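Local coordinates for protein DNA polymerase III subunit beta (Helicobacter pylori 26695, PDB 4S3I) that forms a ring-shaped dimer around DNA, tethering DNA polymerases and other proteins to it and so making replication processive, at residues Asp95-Ile100 with Ser106-Met111; Asn14-Leu19 with Asp79-Leu84; Asn10-Ala15 with Leu44-Ser49; Gln20-Lys25 with Leu206-Lys211; Pro121-Lys126 with Gly223-Ile228. One frame throughout, in Å; residues are numbered along the deposited sequence.

Overall arrangement
The five contacts range from backbone pairing at a subunit boundary, through buried apolar packing, to a junction between two domains. Interaction 1 is a hairpin held by main-chain hydrogen bonds beside the second subunit. It touches interaction 2, where Phe-107 CE1 lies 3.7 Å from Ile-80 CG2. Interactions 2 and 3, with centres about 8 Å apart, both use helix 9-19: one sets it against helix 74-82, the other buries it on the sheet. Interaction 4 joins the loop after that helix to helix 203-212 and includes a salt bridge within one segment, Glu-208 with Lys-211. Interaction 5, partly buried and apolar, packs the stretch leading into strand 127-131 onto the sheet shared with interaction 3.

Interaction 1. Residues Asp95-Ile100 with Ser106-Met111; sequences DDSLAI and SFKLPM
Ser-97 to Ile-100 and Phe-107 to Pro-110 pair as the two arms of an antiparallel beta hairpin at the edge, within this chain, of the N-terminal domain's five-stranded sheet. Leu-98 and Leu-109 form one hydrogen-bonded pair, with Leu-98 N giving to Leu-109 O at 2.8 Å and Leu-109 N returning a bond to Leu-98 O at 3.0 Å. Ile-100 and Phe-107 repeat the pattern nearer the turn. Beyond the regular strands, Met-111 N reaches Asp-96 O at 2.7 Å in an almost straight bond (173° at the hydrogen), which extends the pairing by one residue.

Side chains add a second layer. Met-111 folds back over the partner strand, its CG 3.6 Å from Leu-98 N and 4.0 Å from Leu-98 CB; the bend at chi3 (-68°) turns CE toward the chain before Ser-97. Phe-107 offers the edge of its ring to Ile-100 O, with Phe-107 CD1 3.5 Å from Ile-100 O.

Leu-98, Ile-100, Phe-107 and Leu-109 share the buried face, where Phe-77 and Ile-80 of helix 74-82 and Ile-72 of strand 68-73 pack. Strand 89-94 flanks one side of the hairpin, while strand 105-110 continues the sheet into the second subunit, where Lys-108 NZ bonds Thr-301 of that chain.

Interaction 2. Residues Asn14-Leu19 with Asp79-Leu84; sequences NALRYL and DIISCL
Leu-16 of helix 9-19 meets Ile-81 of helix 74-82, joining the two helices that lie on the sheets of the N-terminal domain in the processivity fold of sliding DNA rings. From its backbone, Leu-16 CB points toward the other helix but stops short of it, and CG carries the fork onward. CG stands anti to the carbonyl carbon (chi1 -67°), a setting that brings CD1 to Ile-81 CG1 at 3.8 Å. The side chain also rests on Leu-46 of the sheet beneath. The side chains of Leu-16 and Ile-81 cross at about a right angle and meet through one methyl, Leu-16 CD1, and one methylene, Ile-81 CG1.

On the more exposed side, the arm of Arg-17 runs extended to NE, and its guanidinium is held by a salt bridge to Glu-13 one helical turn earlier. Ser-82 keeps its hydroxyl on its own helix, bonded to Leu-78 O, and presents carbon to the arginine: Arg-17 NH2 lies 3.8 Å from Ser-82 CB.

Interaction 3. Residues Asn10-Ala15 with Leu44-Ser49; sequences NDLENA and LFLKAS
A 3.0 Å backbone bond from Ala-15 N to Asp-11 O fixes the helical turn that sets Ala-15 beside Leu-12, and these two residues together receive Leu-46 from the strand below. The helix and the strand come near enough for Ala-15 CA and Leu-46 CA to be 7.7 Å apart, a spacing that the small methyl of Ala-15 allows.

Leu-46 divides its fork between the two helix residues. Leu-46 CD2 meets Leu-12 CD1 at 4.0 Å, whereas Leu-46 CD1 comes to within 4.3 Å of Ala-15 CB. Leu-12 starts from the helix flank rather than from its underside; with CG anti to the backbone N (chi1 177°), its branch is swung down to the sheet, where the two leucine side chains cross at about a right angle. Farther round, Leu-12 also rests on Phe-77 and Ile-81 of helix 74-82, and Leu-46 is bordered by Ile-35 and Leu-37 of the adjacent strand.

All three touching residues are buried, and no hydrogen bond runs between the helix and the strand. The backbone of the helix bonds along itself, and Leu-44 to Ala-48 bond to the neighbouring strands, consistent with helix 9-19 being seated here by apolar fit and exclusion of water.

Interaction 4. Residues Gln20-Lys25 with Leu206-Lys211; sequences QAFLDK and LLEILK
An irregular turn after helix 9-19 approaches residues 206-211 of helix 203-212, with Ala-21 CA and Glu-208 CA 7.6 Å apart. Ala-21 puts its methyl against the carboxylate of Glu-208, almost evenly between the oxygens: Ala-21 CB is 3.3 Å from Glu-208 OE1 and 3.5 Å from Glu-208 OE2. The glutamate is bent at chi2 (-49°), and its acid group is shared with Lys-211 one turn along the same helix. Lys-211 NZ reaches Glu-208 OE1 at 2.9 Å on the syn side, 22° out of the carboxylate plane, forming a salt bridge; its bond to OE2 is weak. This partner would be expected to favour the charged form of a buried acid.

Phe-22 comes past the root of the same side chain, its CZ 4.1 Å from Glu-208 CB. Ring and carboxylate planes lie 61° apart, and the two side chains run by each other in opposite directions. The loop has its own brace: Lys-25 NZ bonds Gln-20 O at 2.8 Å from above the carbonyl plane, while Leu-23 N meets that oxygen from the opposite face.

The contact thus links the N-terminal and central domains. Arg-204 adds a hydrogen bond to Ala-21 O, Phe-22 backs onto Ala-48 of strand 43-49, and helix 135-143 packs on another side of helix 203-212 through Phe-140.

Interaction 5. Residues Pro121-Lys126 with Gly223-Ile228; sequences PVIDPK and GMLAVI
Pro-121 and Ile-123 settle onto Leu-225 and Val-227, closing an extended linker over one face of the antiparallel sheet that the N-terminal and central domains build together. Leu-225 and Val-227, two residues apart on strand 225-229, stand up from this face as two bumps, and Ile-123 drops its side chain into the dip they frame. Its branches are shared out: Ile-123 CG2 lies 4.0 Å from Leu-225 CD1, while Ile-123 CD1 is 3.8 Å from Val-227 CG2. This division depends on a chi1 of 61°, with CG1 in the crowded position between backbone N and carbonyl carbon, directing the long branch to valine and the short one to leucine.

Leu-225 in turn pushes its CD1 up between Ile-123 and the ring of Pro-121, whose side chain crosses it at about a right angle. The fit is wholly apolar between the two segments, and no hydrogen bond joins them. Phe-236 of strand 233-238 extends the surface beneath Pro-121, and Lys-220 of strand 217-221 borders Ile-123 from the other neighbouring strand. Ala-226 and Ile-228 point to the other face of the sheet, where Ile-228 meets Ile-209 of helix 203-212. At the start of the linker, Pro-121 CB approaches Leu-225 CD1 to 3.6 Å.

Interaction 1. Residues Asp95-Ile100 with Ser106-Met111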
# COMPACT_ATOMS: atom_id res chain seq x y z
N ASP A 95 -0.15 36.74 -17.96
CA ASP A 95 0.14 36.27 -19.33
C ASP A 95 -0.22 34.79 -19.62
O ASP A 95 -1.40 34.42 -19.63
CB ASP A 95 1.58 36.63 -19.78
CG ASP A 95 2.66 35.90 -19.00
OD1 ASP A 95 2.98 34.74 -19.37
OD2 ASP A 95 3.19 36.47 -18.02
N ASP A 96 0.79 33.97 -19.87
CA ASP A 96 0.65 32.58 -20.27
C ASP A 96 0.84 31.72 -19.03
O ASP A 96 1.23 30.55 -19.11
CB ASP A 96 1.77 32.26 -21.28
CG ASP A 96 1.36 31.24 -22.32
OD1 ASP A 96 0.28 30.63 -22.21
OD2 ASP A 96 2.16 31.04 -23.27
N SER A 97 0.59 32.30 -17.86
CA SER A 97 1.02 31.68 -16.62
C SER A 97 -0.02 31.84 -15.53
O SER A 97 -0.71 32.88 -15.47
CB SER A 97 2.35 32.30 -16.19
OG SER A 97 2.70 31.90 -14.89
N LEU A 98 -0.17 30.83 -14.68
CA LEU A 98 -1.09 30.91 -13.55
C LEU A 98 -0.29 31.11 -12.27
O LEU A 98 0.59 30.30 -11.95
CB LEU A 98 -1.92 29.64 -13.41
CG LEU A 98 -2.90 29.72 -12.24
CD1 LEU A 98 -3.93 30.81 -12.53
CD2 LEU A 98 -3.60 28.40 -11.93
N ALA A 99 -0.60 32.17 -11.53
CA ALA A 99 0.07 32.41 -10.25
C ALA A 99 -0.77 31.86 -9.10
O ALA A 99 -1.99 32.02 -9.08
CB ALA A 99 0.37 33.89 -10.04
N ILE A 100 -0.11 31.22 -8.14
CA ILE A 100 -0.80 30.72 -6.96
C ILE A 100 -0.18 31.35 -5.72
O ILE A 100 1.04 31.25 -5.52
CB ILE A 100 -0.65 29.20 -6.84
CG1 ILE A 100 -1.25 28.49 -8.06
CG2 ILE A 100 -1.27 28.68 -5.53
CD1 ILE A 100 -0.79 27.03 -8.18
N SER A 106 4.32 31.51 -2.89
CA SER A 106 3.85 31.86 -4.23
C SER A 106 4.43 30.94 -5.31
O SER A 106 5.59 30.54 -5.23
CB SER A 106 4.16 33.32 -4.55
OG SER A 106 5.54 33.54 -4.68
N PHE A 107 3.63 30.63 -6.32
CA PHE A 107 4.07 29.71 -7.35
C PHE A 107 3.63 30.20 -8.70
O PHE A 107 2.65 30.95 -8.81
CB PHE A 107 3.45 28.33 -7.15
CG PHE A 107 3.56 27.81 -5.75
CD1 PHE A 107 2.72 28.28 -4.75
CD2 PHE A 107 4.49 26.84 -5.44
CE1 PHE A 107 2.82 27.81 -3.47
CE2 PHE A 107 4.60 26.36 -4.16
CZ PHE A 107 3.76 26.85 -3.17
N LYS A 108 4.32 29.75 -9.74
CA LYS A 108 3.90 29.99 -11.11
C LYS A 108 3.92 28.69 -11.91
O LYS A 108 4.86 27.90 -11.78
CB LYS A 108 4.78 31.05 -11.76
CG LYS A 108 4.52 32.46 -11.27
CD LYS A 108 5.35 33.49 -12.04
CE LYS A 108 6.84 33.11 -12.07
NZ LYS A 108 7.56 33.32 -10.78
N LEU A 109 2.89 28.47 -12.71
CA LEU A 109 2.85 27.32 -13.61
C LEU A 109 2.38 27.79 -14.98
O LEU A 109 1.54 28.69 -15.09
CB LEU A 109 1.93 26.21 -13.07
CG LEU A 109 2.45 25.42 -11.87
CD1 LEU A 109 1.39 24.47 -11.33
CD2 LEU A 109 3.70 24.64 -12.26
N PRO A 110 2.95 27.20 -16.04
CA PRO A 110 2.61 27.67 -17.39
C PRO A 110 1.22 27.19 -17.82
O PRO A 110 0.83 26.07 -17.49
CB PRO A 110 3.69 27.02 -18.25
CG PRO A 110 4.04 25.71 -17.51
CD PRO A 110 3.87 26.04 -16.04
N MET A 111 0.48 28.03 -18.53
CA MET A 111 -0.82 27.64 -19.04
C MET A 111 -0.71 27.30 -20.53
O MET A 111 0.18 27.81 -21.21
CB MET A 111 -1.83 28.77 -18.84
CG MET A 111 -1.97 29.25 -17.40
SD MET A 111 -3.54 30.10 -17.22
CE MET A 111 -3.28 31.56 -18.23

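Interaction 2. Residues Asn14-Leu19 with Asp79-Leu84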
# COMPACT_ATOMS: atom_id res chain seq x y z
N ASN A 14 -9.73 19.03 -2.61
CA ASN A 14 -10.72 18.00 -2.89
C ASN A 14 -11.11 17.93 -4.37
O ASN A 14 -11.14 16.85 -4.96
CB ASN A 14 -11.97 18.19 -2.02
CG ASN A 14 -11.75 17.75 -0.60
OD1 ASN A 14 -11.00 16.80 -0.34
ND2 ASN A 14 -12.40 18.43 0.34
N ALA A 15 -11.40 19.08 -4.96
CA ALA A 15 -11.74 19.10 -6.38
C ALA A 15 -10.60 18.54 -7.23
O ALA A 15 -10.82 17.74 -8.14
CB ALA A 15 -12.13 20.51 -6.84
N LEU A 16 -9.37 18.94 -6.92
CA LEU A 16 -8.21 18.47 -7.67
C LEU A 16 -7.99 16.97 -7.52
O LEU A 16 -7.57 16.28 -8.46
CB LEU A 16 -6.95 19.23 -7.26
CG LEU A 16 -6.95 20.70 -7.64
CD1 LEU A 16 -5.68 21.37 -7.14
CD2 LEU A 16 -7.09 20.88 -9.15
N ARG A 17 -8.28 16.45 -6.33
CA ARG A 17 -8.11 15.01 -6.11
C ARG A 17 -9.00 14.19 -7.03
O ARG A 17 -8.55 13.21 -7.64
CB ARG A 17 -8.32 14.64 -4.64
CG ARG A 17 -7.12 15.03 -3.76
CD ARG A 17 -7.13 14.39 -2.36
NE ARG A 17 -6.07 14.96 -1.54
CZ ARG A 17 -4.77 14.66 -1.66
NH1 ARG A 17 -4.36 13.78 -2.56
NH2 ARG A 17 -3.89 15.25 -0.87
N TYR A 18 -10.26 14.59 -7.15
CA TYR A 18 -11.19 13.89 -8.02
C TYR A 18 -10.75 13.93 -9.47
O TYR A 18 -11.01 13.00 -10.22
CB TYR A 18 -12.57 14.51 -7.93
CG TYR A 18 -13.32 14.18 -6.67
CD1 TYR A 18 -13.56 12.86 -6.31
CD2 TYR A 18 -13.84 15.19 -5.87
CE1 TYR A 18 -14.27 12.55 -5.16
CE2 TYR A 18 -14.55 14.90 -4.72
CZ TYR A 18 -14.77 13.58 -4.37
OH TYR A 18 -15.49 13.30 -3.23
N LEU A 19 -10.11 15.03 -9.85
CA LEU A 19 -9.79 15.26 -11.25
C LEU A 19 -8.56 14.49 -11.73
O LEU A 19 -8.34 14.35 -12.93
CB LEU A 19 -9.61 16.75 -11.51
CG LEU A 19 -10.94 17.51 -11.55
CD1 LEU A 19 -10.68 19.01 -11.42
CD2 LEU A 19 -11.68 17.23 -12.86
N ASP A 79 -0.11 18.84 -6.33
CA ASP A 79 1.08 18.67 -5.49
C ASP A 79 1.35 19.94 -4.68
O ASP A 79 1.67 19.87 -3.50
CB ASP A 79 2.31 18.28 -6.33
CG ASP A 79 2.29 16.81 -6.76
OD1 ASP A 79 1.59 16.02 -6.11
OD2 ASP A 79 2.98 16.47 -7.75
N ILE A 80 1.20 21.09 -5.33
CA ILE A 80 1.37 22.38 -4.66
C ILE A 80 0.31 22.61 -3.57
O ILE A 80 0.65 22.84 -2.42
CB ILE A 80 1.31 23.53 -5.66
CG1 ILE A 80 2.54 23.52 -6.58
CG2 ILE A 80 1.19 24.87 -4.94
CD1 ILE A 80 2.45 24.55 -7.71
N ILE A 81 -0.96 22.54 -3.95
CA ILE A 81 -2.05 22.79 -3.00
C ILE A 81 -1.97 21.89 -1.77
O ILE A 81 -2.17 22.36 -0.64
CB ILE A 81 -3.44 22.63 -3.67
CG1 ILE A 81 -3.57 23.57 -4.86
CG2 ILE A 81 -4.56 22.88 -2.66
CD1 ILE A 81 -3.18 25.02 -4.54
N SER A 82 -1.66 20.61 -1.96
CA SER A 82 -1.65 19.68 -0.84
C SER A 82 -0.57 20.02 0.18
O SER A 82 -0.62 19.59 1.34
CB SER A 82 -1.50 18.23 -1.34
OG SER A 82 -0.25 18.04 -1.97
N CYS A 83 0.41 20.82 -0.24
CA CYS A 83 1.50 21.20 0.66
C CYS A 83 1.30 22.56 1.32
O CYS A 83 2.14 23.01 2.09
CB CYS A 83 2.85 21.18 -0.09
SG CYS A 83 3.46 19.50 -0.34
N LEU A 84 0.17 23.21 1.02
CA LEU A 84 -0.07 24.56 1.52
C LEU A 84 -0.76 24.56 2.89
O LEU A 84 -1.08 23.50 3.43
CB LEU A 84 -0.88 25.37 0.51
CG LEU A 84 -0.06 25.83 -0.69
CD1 LEU A 84 -0.92 26.56 -1.71
CD2 LEU A 84 1.08 26.72 -0.21

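Interaction 3. Residues Asn10-Ala15 with Leu44-Ser49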
# COMPACT_ATOMS: atom_id res chain seq x y z
N ASN A 10 -9.11 23.63 1.12
CA ASN A 10 -9.67 22.29 1.18
C ASN A 10 -10.67 21.99 0.06
O ASN A 10 -10.71 20.86 -0.45
CB ASN A 10 -10.27 22.01 2.56
CG ASN A 10 -9.23 22.06 3.66
OD1 ASN A 10 -8.29 21.26 3.67
ND2 ASN A 10 -9.40 22.99 4.59
N ASP A 11 -11.47 22.98 -0.31
CA ASP A 11 -12.39 22.82 -1.44
C ASP A 11 -11.58 22.56 -2.71
O ASP A 11 -11.88 21.65 -3.49
CB ASP A 11 -13.19 24.10 -1.66
CG ASP A 11 -14.21 24.37 -0.56
OD1 ASP A 11 -14.51 23.44 0.22
OD2 ASP A 11 -14.71 25.52 -0.50
N LEU A 12 -10.55 23.36 -2.91
CA LEU A 12 -9.72 23.24 -4.11
C LEU A 12 -9.03 21.88 -4.13
O LEU A 12 -9.09 21.15 -5.13
CB LEU A 12 -8.71 24.39 -4.16
CG LEU A 12 -7.70 24.38 -5.30
CD1 LEU A 12 -8.41 24.46 -6.65
CD2 LEU A 12 -6.73 25.55 -5.15
N GLU A 13 -8.39 21.52 -3.02
CA GLU A 13 -7.65 20.25 -2.95
C GLU A 13 -8.57 19.07 -3.25
O GLU A 13 -8.23 18.20 -4.06
CB GLU A 13 -6.99 20.08 -1.58
CG GLU A 13 -6.26 18.74 -1.40
CD GLU A 13 -5.41 18.67 -0.12
OE1 GLU A 13 -4.73 17.64 0.08
OE2 GLU A 13 -5.43 19.63 0.67
N ASN A 14 -9.73 19.03 -2.61
CA ASN A 14 -10.72 18.00 -2.89
C ASN A 14 -11.11 17.93 -4.37
O ASN A 14 -11.14 16.85 -4.96
CB ASN A 14 -11.97 18.19 -2.02
CG ASN A 14 -11.75 17.75 -0.60
OD1 ASN A 14 -11.00 16.80 -0.34
ND2 ASN A 14 -12.40 18.43 0.34
N ALA A 15 -11.40 19.08 -4.96
CA ALA A 15 -11.74 19.10 -6.38
C ALA A 15 -10.60 18.54 -7.23
O ALA A 15 -10.82 17.74 -8.14
CB ALA A 15 -12.13 20.51 -6.84
N LEU A 44 -15.84 28.60 -9.58
CA LEU A 44 -14.68 28.17 -10.37
C LEU A 44 -14.97 26.77 -10.88
O LEU A 44 -15.18 25.85 -10.09
CB LEU A 44 -13.40 28.14 -9.53
CG LEU A 44 -12.22 27.41 -10.20
CD1 LEU A 44 -11.66 28.25 -11.34
CD2 LEU A 44 -11.12 27.08 -9.20
N PHE A 45 -15.01 26.60 -12.19
CA PHE A 45 -15.20 25.30 -12.80
C PHE A 45 -13.84 24.72 -13.18
O PHE A 45 -13.00 25.42 -13.76
CB PHE A 45 -16.07 25.40 -14.05
CG PHE A 45 -17.52 25.69 -13.75
CD1 PHE A 45 -17.95 27.00 -13.57
CD2 PHE A 45 -18.44 24.65 -13.64
CE1 PHE A 45 -19.30 27.27 -13.30
CE2 PHE A 45 -19.79 24.91 -13.35
CZ PHE A 45 -20.21 26.23 -13.19
N LEU A 46 -13.66 23.45 -12.87
CA LEU A 46 -12.43 22.75 -13.17
C LEU A 46 -12.84 21.53 -13.98
O LEU A 46 -13.74 20.78 -13.57
CB LEU A 46 -11.70 22.35 -11.88
CG LEU A 46 -11.44 23.44 -10.84
CD1 LEU A 46 -12.59 23.57 -9.87
CD2 LEU A 46 -10.14 23.17 -10.04
N LYS A 47 -12.24 21.33 -15.15
CA LYS A 47 -12.60 20.15 -15.92
C LYS A 47 -11.42 19.46 -16.59
O LYS A 47 -10.46 20.11 -17.03
CB LYS A 47 -13.70 20.45 -16.94
CG LYS A 47 -13.31 21.32 -18.10
CD LYS A 47 -14.44 21.32 -19.13
CE LYS A 47 -14.16 22.28 -20.29
NZ LYS A 47 -14.41 23.70 -19.92
N ALA A 48 -11.49 18.13 -16.62
CA ALA A 48 -10.48 17.30 -17.27
C ALA A 48 -11.22 16.25 -18.09
O ALA A 48 -12.00 15.46 -17.54
CB ALA A 48 -9.61 16.64 -16.23
N SER A 49 -10.98 16.23 -19.39
CA SER A 49 -11.70 15.33 -20.28
C SER A 49 -10.92 15.02 -21.55
O SER A 49 -10.00 15.75 -21.92
CB SER A 49 -13.06 15.93 -20.66
OG SER A 49 -12.91 17.00 -21.59

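Interaction 4. Residues Gln20-Lys25 with Leu206-Lys211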
# COMPACT_ATOMS: atom_id res chain seq x y z
N GLN A 20 -7.76 13.99 -10.79
CA GLN A 20 -6.49 13.35 -11.15
C GLN A 20 -6.70 12.17 -12.10
O GLN A 20 -5.92 11.97 -13.03
CB GLN A 20 -5.72 12.92 -9.90
CG GLN A 20 -5.33 14.09 -9.01
CD GLN A 20 -4.40 15.06 -9.72
OE1 GLN A 20 -3.31 14.69 -10.15
NE2 GLN A 20 -4.85 16.31 -9.88
N ALA A 21 -7.77 11.42 -11.88
CA ALA A 21 -8.00 10.19 -12.64
C ALA A 21 -8.31 10.44 -14.10
O ALA A 21 -8.33 9.52 -14.91
CB ALA A 21 -9.10 9.36 -12.00
N PHE A 22 -8.58 11.70 -14.44
CA PHE A 22 -8.99 12.05 -15.79
C PHE A 22 -7.88 12.74 -16.57
O PHE A 22 -8.13 13.29 -17.64
CB PHE A 22 -10.23 12.94 -15.77
CG PHE A 22 -11.40 12.30 -15.08
CD1 PHE A 22 -12.40 11.67 -15.83
CD2 PHE A 22 -11.50 12.29 -13.70
CE1 PHE A 22 -13.49 11.07 -15.19
CE2 PHE A 22 -12.59 11.68 -13.06
CZ PHE A 22 -13.57 11.07 -13.81
N LEU A 23 -6.67 12.71 -16.02
CA LEU A 23 -5.52 13.32 -16.68
C LEU A 23 -4.55 12.24 -17.13
O LEU A 23 -4.35 11.24 -16.43
CB LEU A 23 -4.79 14.23 -15.70
CG LEU A 23 -5.63 15.34 -15.08
CD1 LEU A 23 -4.86 16.00 -13.96
CD2 LEU A 23 -5.98 16.34 -16.15
N ASP A 24 -3.94 12.44 -18.29
CA ASP A 24 -2.80 11.63 -18.66
C ASP A 24 -1.59 12.36 -18.10
O ASP A 24 -1.14 13.36 -18.68
CB ASP A 24 -2.73 11.48 -20.18
CG ASP A 24 -3.89 10.67 -20.73
OD1 ASP A 24 -4.36 9.77 -20.00
OD2 ASP A 24 -4.33 10.93 -21.88
N LYS A 25 -1.07 11.88 -16.98
CA LYS A 25 -0.14 12.67 -16.17
C LYS A 25 1.34 12.57 -16.55
O LYS A 25 2.13 13.41 -16.12
CB LYS A 25 -0.33 12.36 -14.67
CG LYS A 25 -1.71 12.75 -14.13
CD LYS A 25 -1.93 12.30 -12.68
CE LYS A 25 -2.32 10.82 -12.57
NZ LYS A 25 -3.59 10.51 -13.31
N LEU A 206 -16.89 2.77 -14.94
CA LEU A 206 -17.50 2.16 -13.75
C LEU A 206 -16.70 2.51 -12.50
O LEU A 206 -17.24 3.01 -11.51
CB LEU A 206 -17.59 0.64 -13.94
CG LEU A 206 -18.58 -0.17 -13.08
CD1 LEU A 206 -18.55 -1.64 -13.48
CD2 LEU A 206 -18.32 -0.06 -11.59
N LEU A 207 -15.40 2.26 -12.55
CA LEU A 207 -14.57 2.51 -11.38
C LEU A 207 -14.51 3.99 -11.01
O LEU A 207 -14.57 4.34 -9.83
CB LEU A 207 -13.17 1.94 -11.63
CG LEU A 207 -13.17 0.42 -11.79
CD1 LEU A 207 -11.84 -0.09 -12.35
CD2 LEU A 207 -13.49 -0.26 -10.45
N GLU A 208 -14.45 4.87 -12.01
CA GLU A 208 -14.52 6.30 -11.72
C GLU A 208 -15.85 6.70 -11.08
O GLU A 208 -15.87 7.46 -10.11
CB GLU A 208 -14.22 7.14 -12.98
CG GLU A 208 -12.85 6.90 -13.58
CD GLU A 208 -11.72 6.95 -12.55
OE1 GLU A 208 -11.85 7.66 -11.52
OE2 GLU A 208 -10.68 6.29 -12.77
N ILE A 209 -16.96 6.20 -11.64
CA ILE A 209 -18.27 6.48 -11.06
C ILE A 209 -18.32 6.14 -9.58
O ILE A 209 -18.90 6.88 -8.77
CB ILE A 209 -19.38 5.71 -11.80
CG1 ILE A 209 -19.66 6.39 -13.14
CG2 ILE A 209 -20.68 5.68 -10.98
CD1 ILE A 209 -20.23 5.45 -14.18
N LEU A 210 -17.69 5.03 -9.21
CA LEU A 210 -17.69 4.61 -7.81
C LEU A 210 -16.98 5.61 -6.90
O LEU A 210 -17.33 5.74 -5.72
CB LEU A 210 -17.09 3.21 -7.66
CG LEU A 210 -17.88 2.08 -8.31
CD1 LEU A 210 -17.14 0.75 -8.16
CD2 LEU A 210 -19.28 1.99 -7.68
N LYS A 211 -16.00 6.34 -7.44
CA LYS A 211 -15.28 7.31 -6.61
C LYS A 211 -16.07 8.60 -6.47
O LYS A 211 -15.86 9.36 -5.52
CB LYS A 211 -13.89 7.62 -7.18
CG LYS A 211 -13.00 6.43 -7.44
CD LYS A 211 -11.71 6.93 -8.09
CE LYS A 211 -11.06 5.86 -8.96
NZ LYS A 211 -9.89 6.41 -9.72

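Interaction 5. Residues Pro121-Lys126 with Gly223-Ile228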
# COMPACT_ATOMS: atom_id res chain seq x y z
N PRO A 121 -18.82 17.58 -23.76
CA PRO A 121 -20.04 17.26 -24.52
C PRO A 121 -21.34 17.50 -23.75
O PRO A 121 -21.39 17.36 -22.53
CB PRO A 121 -19.89 15.76 -24.78
CG PRO A 121 -19.09 15.26 -23.59
CD PRO A 121 -18.11 16.37 -23.30
N VAL A 122 -22.40 17.88 -24.47
CA VAL A 122 -23.74 17.78 -23.92
C VAL A 122 -24.57 16.88 -24.83
O VAL A 122 -24.35 16.83 -26.04
CB VAL A 122 -24.46 19.14 -23.79
CG1 VAL A 122 -23.61 20.16 -23.03
CG2 VAL A 122 -24.84 19.65 -25.14
N ILE A 123 -25.51 16.15 -24.23
CA ILE A 123 -26.30 15.21 -25.00
C ILE A 123 -27.77 15.61 -25.04
O ILE A 123 -28.24 16.37 -24.19
CB ILE A 123 -26.19 13.80 -24.40
CG1 ILE A 123 -26.73 13.79 -22.96
CG2 ILE A 123 -24.74 13.32 -24.45
CD1 ILE A 123 -26.72 12.41 -22.29
N ASP A 124 -28.48 15.09 -26.03
CA ASP A 124 -29.94 15.11 -26.04
C ASP A 124 -30.38 13.71 -25.64
O ASP A 124 -30.41 12.80 -26.47
CB ASP A 124 -30.47 15.44 -27.43
CG ASP A 124 -30.79 16.92 -27.61
OD1 ASP A 124 -30.46 17.46 -28.69
OD2 ASP A 124 -31.37 17.53 -26.68
N PRO A 125 -30.73 13.54 -24.36
CA PRO A 125 -30.88 12.21 -23.76
C PRO A 125 -32.01 11.43 -24.43
O PRO A 125 -33.02 12.02 -24.80
CB PRO A 125 -31.25 12.51 -22.30
CG PRO A 125 -30.96 14.00 -22.10
CD PRO A 125 -31.18 14.62 -23.45
N LYS A 126 -31.82 10.12 -24.59
CA LYS A 126 -32.88 9.24 -25.08
C LYS A 126 -33.44 8.49 -23.88
O LYS A 126 -34.56 7.99 -23.91
CB LYS A 126 -32.33 8.22 -26.07
CG LYS A 126 -31.80 8.81 -27.36
CD LYS A 126 -31.59 7.73 -28.41
CE LYS A 126 -31.20 8.34 -29.74
NZ LYS A 126 -31.53 7.44 -30.88
N GLY A 223 -27.36 7.10 -26.12
CA GLY A 223 -27.00 5.90 -26.84
C GLY A 223 -25.57 5.94 -27.33
O GLY A 223 -25.07 4.96 -27.89
N MET A 224 -24.90 7.07 -27.12
CA MET A 224 -23.51 7.23 -27.53
C MET A 224 -22.62 7.57 -26.33
O MET A 224 -21.53 7.01 -26.17
CB MET A 224 -23.39 8.30 -28.62
CG MET A 224 -24.10 7.92 -29.90
SD MET A 224 -24.04 9.21 -31.16
CE MET A 224 -22.26 9.36 -31.39
N LEU A 225 -23.10 8.48 -25.49
CA LEU A 225 -22.42 8.84 -24.26
C LEU A 225 -23.38 8.61 -23.11
O LEU A 225 -24.61 8.63 -23.30
CB LEU A 225 -22.01 10.32 -24.28
CG LEU A 225 -21.15 10.84 -25.43
CD1 LEU A 225 -20.94 12.33 -25.29
CD2 LEU A 225 -19.79 10.13 -25.47
N ALA A 226 -22.84 8.40 -21.92
CA ALA A 226 -23.64 8.47 -20.71
C ALA A 226 -23.12 9.64 -19.89
O ALA A 226 -21.91 9.84 -19.76
CB ALA A 226 -23.57 7.19 -19.93
N VAL A 227 -24.05 10.40 -19.32
CA VAL A 227 -23.71 11.56 -18.50
C VAL A 227 -24.33 11.41 -17.11
O VAL A 227 -25.54 11.17 -16.99
CB VAL A 227 -24.20 12.86 -19.18
CG1 VAL A 227 -24.02 14.06 -18.25
CG2 VAL A 227 -23.46 13.07 -20.49
N ILE A 228 -23.52 11.55 -16.08
CA ILE A 228 -24.01 11.45 -14.71
C ILE A 228 -23.78 12.77 -13.99
O ILE A 228 -22.67 13.31 -14.02
CB ILE A 228 -23.32 10.31 -13.96
CG1 ILE A 228 -23.65 8.98 -14.64
CG2 ILE A 228 -23.74 10.27 -12.51
CD1 ILE A 228 -22.94 7.78 -14.02